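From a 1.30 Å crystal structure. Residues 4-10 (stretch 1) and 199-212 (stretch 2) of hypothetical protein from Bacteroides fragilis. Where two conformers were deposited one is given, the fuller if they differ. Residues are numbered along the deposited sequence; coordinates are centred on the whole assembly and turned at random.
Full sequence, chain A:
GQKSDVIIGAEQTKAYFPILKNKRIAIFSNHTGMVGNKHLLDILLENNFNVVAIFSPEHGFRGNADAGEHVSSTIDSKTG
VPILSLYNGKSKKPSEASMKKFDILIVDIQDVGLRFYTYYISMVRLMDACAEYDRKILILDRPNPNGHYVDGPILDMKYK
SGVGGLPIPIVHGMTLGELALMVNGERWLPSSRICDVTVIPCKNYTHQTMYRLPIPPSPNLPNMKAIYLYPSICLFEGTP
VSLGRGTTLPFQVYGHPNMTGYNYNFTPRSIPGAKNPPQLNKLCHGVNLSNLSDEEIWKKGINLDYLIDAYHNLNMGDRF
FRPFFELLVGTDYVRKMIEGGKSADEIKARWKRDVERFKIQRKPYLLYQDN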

# COMPACT_ATOMS: atom_id res chain seq x y z
N SER A 4 14.56 17.10 -13.20
CA SER A 4 13.41 17.84 -12.65
C SER A 4 12.38 16.84 -12.10
O SER A 4 12.66 15.64 -11.97
N ASP A 5 11.21 17.37 -11.78
CA ASP A 5 10.24 16.73 -10.91
C ASP A 5 9.49 15.61 -11.60
O ASP A 5 9.35 15.59 -12.81
N VAL A 6 9.04 14.68 -10.78
CA VAL A 6 8.26 13.57 -11.33
C VAL A 6 7.04 14.09 -12.07
O VAL A 6 6.35 14.96 -11.57
N ILE A 7 6.77 13.52 -13.23
CA ILE A 7 5.53 13.81 -13.95
C ILE A 7 4.75 12.49 -13.92
O ILE A 7 5.12 11.49 -14.55
N ILE A 8 3.65 12.48 -13.18
CA ILE A 8 2.87 11.26 -13.05
C ILE A 8 2.14 10.95 -14.37
O ILE A 8 1.99 11.81 -15.25
N GLY A 9 1.69 9.71 -14.52
CA GLY A 9 0.99 9.29 -15.72
C GLY A 9 -0.20 10.21 -16.02
O GLY A 9 -0.42 10.56 -17.17
N ALA A 10 -1.01 10.53 -15.01
CA ALA A 10 -2.26 11.27 -15.23
C ALA A 10 -2.02 12.67 -15.78
O ALA A 10 -2.92 13.23 -16.42
N VAL A 199 0.27 0.69 -19.45
CA VAL A 199 0.74 1.60 -18.41
C VAL A 199 1.27 2.87 -19.07
O VAL A 199 2.07 2.80 -20.00
N ILE A 200 0.83 4.03 -18.57
CA ILE A 200 1.45 5.32 -18.88
C ILE A 200 2.45 5.58 -17.74
O ILE A 200 2.06 5.88 -16.62
N PRO A 201 3.75 5.38 -17.99
CA PRO A 201 4.73 5.50 -16.92
C PRO A 201 4.96 6.93 -16.49
O PRO A 201 4.78 7.86 -17.28
N CYS A 202 5.40 7.10 -15.26
CA CYS A 202 5.87 8.39 -14.83
C CYS A 202 7.11 8.80 -15.62
O CYS A 202 7.89 7.94 -16.04
N LYS A 203 7.31 10.11 -15.75
CA LYS A 203 8.58 10.65 -16.27
C LYS A 203 9.37 11.21 -15.11
O LYS A 203 8.81 11.58 -14.08
N ASN A 204 10.69 11.26 -15.29
CA ASN A 204 11.62 11.76 -14.27
C ASN A 204 11.52 10.96 -13.00
O ASN A 204 11.50 11.49 -11.90
N TYR A 205 11.47 9.65 -13.17
CA TYR A 205 11.28 8.72 -12.03
C TYR A 205 12.14 7.48 -12.20
O TYR A 205 12.10 6.82 -13.24
N THR A 206 12.93 7.18 -11.16
CA THR A 206 13.69 5.95 -11.06
C THR A 206 13.32 5.30 -9.74
O THR A 206 12.70 5.91 -8.86
N HIS A 207 13.82 4.08 -9.54
CA HIS A 207 13.73 3.40 -8.23
C HIS A 207 14.74 3.87 -7.17
O HIS A 207 14.97 3.21 -6.14
N GLN A 208 15.33 5.02 -7.43
CA GLN A 208 15.94 5.84 -6.35
C GLN A 208 15.25 7.12 -6.03
O GLN A 208 15.57 7.74 -5.01
N THR A 209 14.28 7.54 -6.87
CA THR A 209 13.60 8.77 -6.63
C THR A 209 12.79 8.64 -5.34
O THR A 209 12.07 7.66 -5.17
N MSE A 210 12.83 9.65 -4.49
CA MSE A 210 12.10 9.70 -3.23
C MSE A 210 10.94 10.65 -3.36
O MSE A 210 10.97 11.78 -2.87
N TYR A 211 9.89 10.19 -4.03
CA TYR A 211 8.69 10.97 -4.23
C TYR A 211 7.95 11.14 -2.95
O TYR A 211 7.73 10.18 -2.22
N ARG A 212 7.47 12.36 -2.70
CA ARG A 212 6.69 12.71 -1.51
C ARG A 212 5.24 12.93 -1.90
O ARG A 212 4.96 13.57 -2.90

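The two stretches lie far apart in the sequence but meet through a single antiparallel bridge, Ile-7 with Lys-203. Ile-7 N donates to Lys-203 O at 2.9 Å, and Lys-203 N donates back to Ile-7 O at 2.9 Å. This pair of bonds fixes the register, and the side chains pack around it. Together the two stretches bury 562 Å². Val-6, Asn-204 and Ile-7 are the residues most covered by the partner stretch.

Val-6 has the largest covered area, 98 Å². Its CA-to-CB bond points away from stretch 2 overall, yet the side chain is well contacted, because stretch 2 continues past the bridge and its later residues come back against it. Chi1 is t. Val-6 CG1 lies 4.2 Å from Cys-202 CB. Val-6 CG2 lies 3.4 Å from Asn-204 O, 3.8 Å from Thr-209 CG2 and 4.1 Å from Tyr-205 CD1. CB of Val-6 sits 4.1 Å from Tyr-211 CD1. Both tyrosine rings meet the valine obliquely. Tyr-205 and Tyr-211 are both t at chi1, and Cys-202 is m. Tyr-211 points toward stretch 1, and its OH also comes within 4.2 Å of Ile-8 CG2. The backbone of Val-6 adds a CA-H...O contact, with Val-6 CA 3.4 Å from Lys-203 O.

Asn-204 is next, with 81 Å² covered. It points toward stretch 1 with chi1 m. Asn-204 ND2 donates a hydrogen bond to Asp-5 O at 2.9 Å, with a nearly straight angle of 163°. The amide thus satisfies a main-chain carbonyl just before the bridge. Asn-204 CB also lies 3.4 Å from Ser-4 O. A water joins the same two residues through their backbones: it donates to Ser-4 O at 2.8 Å and to Asn-204 O at 2.7 Å. Ser-4 itself is p, and its OG stands 3.8 Å from Asn-204 ND2. The CA-to-CB bond of Asp-5 points away from stretch 2.

Ile-7 loses 65 Å². The CA-to-CB bond of Ile-7 points sideways, with chi1 m and chi2 t. Ile-7 CB is 4.1 Å from Lys-203 CB, and Ile-7 CD1 reaches to 3.9 Å from Asn-204 ND2. Lys-203 is also sideways and m at chi1, but its end leads away from stretch 1. Ile-7 O further takes a CA-H...O contact from Cys-202 CA at 3.2 Å.

Beyond the bridge, Ile-8 points away with chi1 p; its CA is 4.1 Å from Cys-202 SG. Gly-9 packs closely, its CA 3.7 Å from Ile-200 O. An ideal CB on Gly-9 would lie 2.7 Å from Ile-200 O, a clash, so the missing side chain lets the chains approach.

Thr-209, chi1 m, points toward stretch 1. It closes a type I turn from Thr-206, with Thr-209 N donating to Thr-206 O at 3.0 Å. Thr-206 N donates to Thr-209 OG1 at 2.9 Å.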

# COMPACT_ATOMS: atom_id res chain seq x y z
CB SER A 4 12.82 18.82 -13.70
OG SER A 4 12.79 18.29 -15.01
CB ASP A 5 9.23 17.75 -10.44
CG ASP A 5 9.85 18.79 -9.53
OD1 ASP A 5 11.01 18.57 -9.08
OD2 ASP A 5 9.18 19.80 -9.28
CB VAL A 6 7.81 12.59 -10.21
CG1 VAL A 6 6.84 11.58 -10.79
CG2 VAL A 6 9.01 11.89 -9.63
CB ILE A 7 5.79 14.26 -15.41
CG1 ILE A 7 6.70 15.48 -15.46
CG2 ILE A 7 4.48 14.50 -16.15
CD1 ILE A 7 7.15 15.85 -16.89
CB ILE A 8 1.87 11.33 -11.89
CG1 ILE A 8 0.82 12.41 -12.13
CG2 ILE A 8 2.61 11.50 -10.52
CD1 ILE A 8 -0.32 12.40 -11.10
CB ALA A 10 -3.09 11.32 -13.98
CB VAL A 199 1.82 0.97 -17.51
CG1 VAL A 199 2.17 1.94 -16.40
CG2 VAL A 199 1.39 -0.41 -17.01
CB ILE A 200 0.45 6.48 -18.95
CG1 ILE A 200 -0.71 6.14 -19.90
CG2 ILE A 200 1.17 7.79 -19.32
CD1 ILE A 200 -0.30 5.81 -21.36
CB PRO A 201 6.02 4.91 -17.54
CG PRO A 201 5.59 4.06 -18.65
CD PRO A 201 4.35 4.73 -19.17
CB CYS A 202 6.30 8.35 -13.38
SG CYS A 202 5.03 7.88 -12.20
CB LYS A 203 8.35 11.73 -17.29
CG LYS A 203 7.62 11.21 -18.53
CD LYS A 203 7.40 12.32 -19.57
CE LYS A 203 7.00 11.77 -20.92
NZ LYS A 203 7.67 10.50 -21.32
CB ASN A 204 11.41 13.25 -14.02
CG ASN A 204 11.48 14.07 -15.29
OD1 ASN A 204 12.27 13.76 -16.22
ND2 ASN A 204 10.65 15.11 -15.35
CB TYR A 205 9.80 8.30 -11.93
CG TYR A 205 9.51 7.41 -10.75
CD1 TYR A 205 9.67 7.84 -9.45
CD2 TYR A 205 9.06 6.11 -10.93
CE1 TYR A 205 9.46 6.97 -8.40
CE2 TYR A 205 8.82 5.23 -9.86
CZ TYR A 205 8.98 5.69 -8.59
OH TYR A 205 8.76 4.81 -7.52
CB THR A 206 15.21 6.21 -11.06
OG1 THR A 206 15.55 6.82 -9.82
CG2 THR A 206 15.62 7.09 -12.27
CB HIS A 207 13.78 1.89 -8.41
CG HIS A 207 12.53 1.34 -9.00
ND1 HIS A 207 11.41 1.07 -8.24
CD2 HIS A 207 12.19 1.05 -10.28
CE1 HIS A 207 10.45 0.61 -9.03
NE2 HIS A 207 10.89 0.60 -10.28
CB GLN A 208 17.40 6.15 -6.71
CG GLN A 208 18.29 4.96 -6.59
CD GLN A 208 19.75 5.31 -6.89
OE1 GLN A 208 20.40 5.96 -6.07
NE2 GLN A 208 20.25 4.90 -8.03
CB THR A 209 12.63 9.08 -7.75
OG1 THR A 209 13.33 9.09 -8.99
CG2 THR A 209 11.86 10.41 -7.54
CB MSE A 210 13.03 10.12 -2.08
CG MSE A 210 14.28 9.25 -2.01
SE MSE A 210 14.00 7.34 -1.86
CE MSE A 210 13.04 7.32 -0.18
CB TYR A 211 7.82 10.33 -5.26
CG TYR A 211 6.51 11.03 -5.55
CD1 TYR A 211 6.43 12.13 -6.39
CD2 TYR A 211 5.31 10.53 -5.05
CE1 TYR A 211 5.21 12.70 -6.68
CE2 TYR A 211 4.10 11.08 -5.36
CZ TYR A 211 4.05 12.16 -6.20
OH TYR A 211 2.79 12.69 -6.48
CB ARG A 212 7.28 13.96 -0.86
CG ARG A 212 8.64 13.71 -0.33
CD ARG A 212 9.27 14.85 0.38
NE ARG A 212 8.81 15.12 1.70
CZ ARG A 212 9.34 14.61 2.80
NH1 ARG A 212 10.32 13.73 2.77
NH2 ARG A 212 8.87 15.01 3.94
O HOH W 1 12.62 13.34 -10.36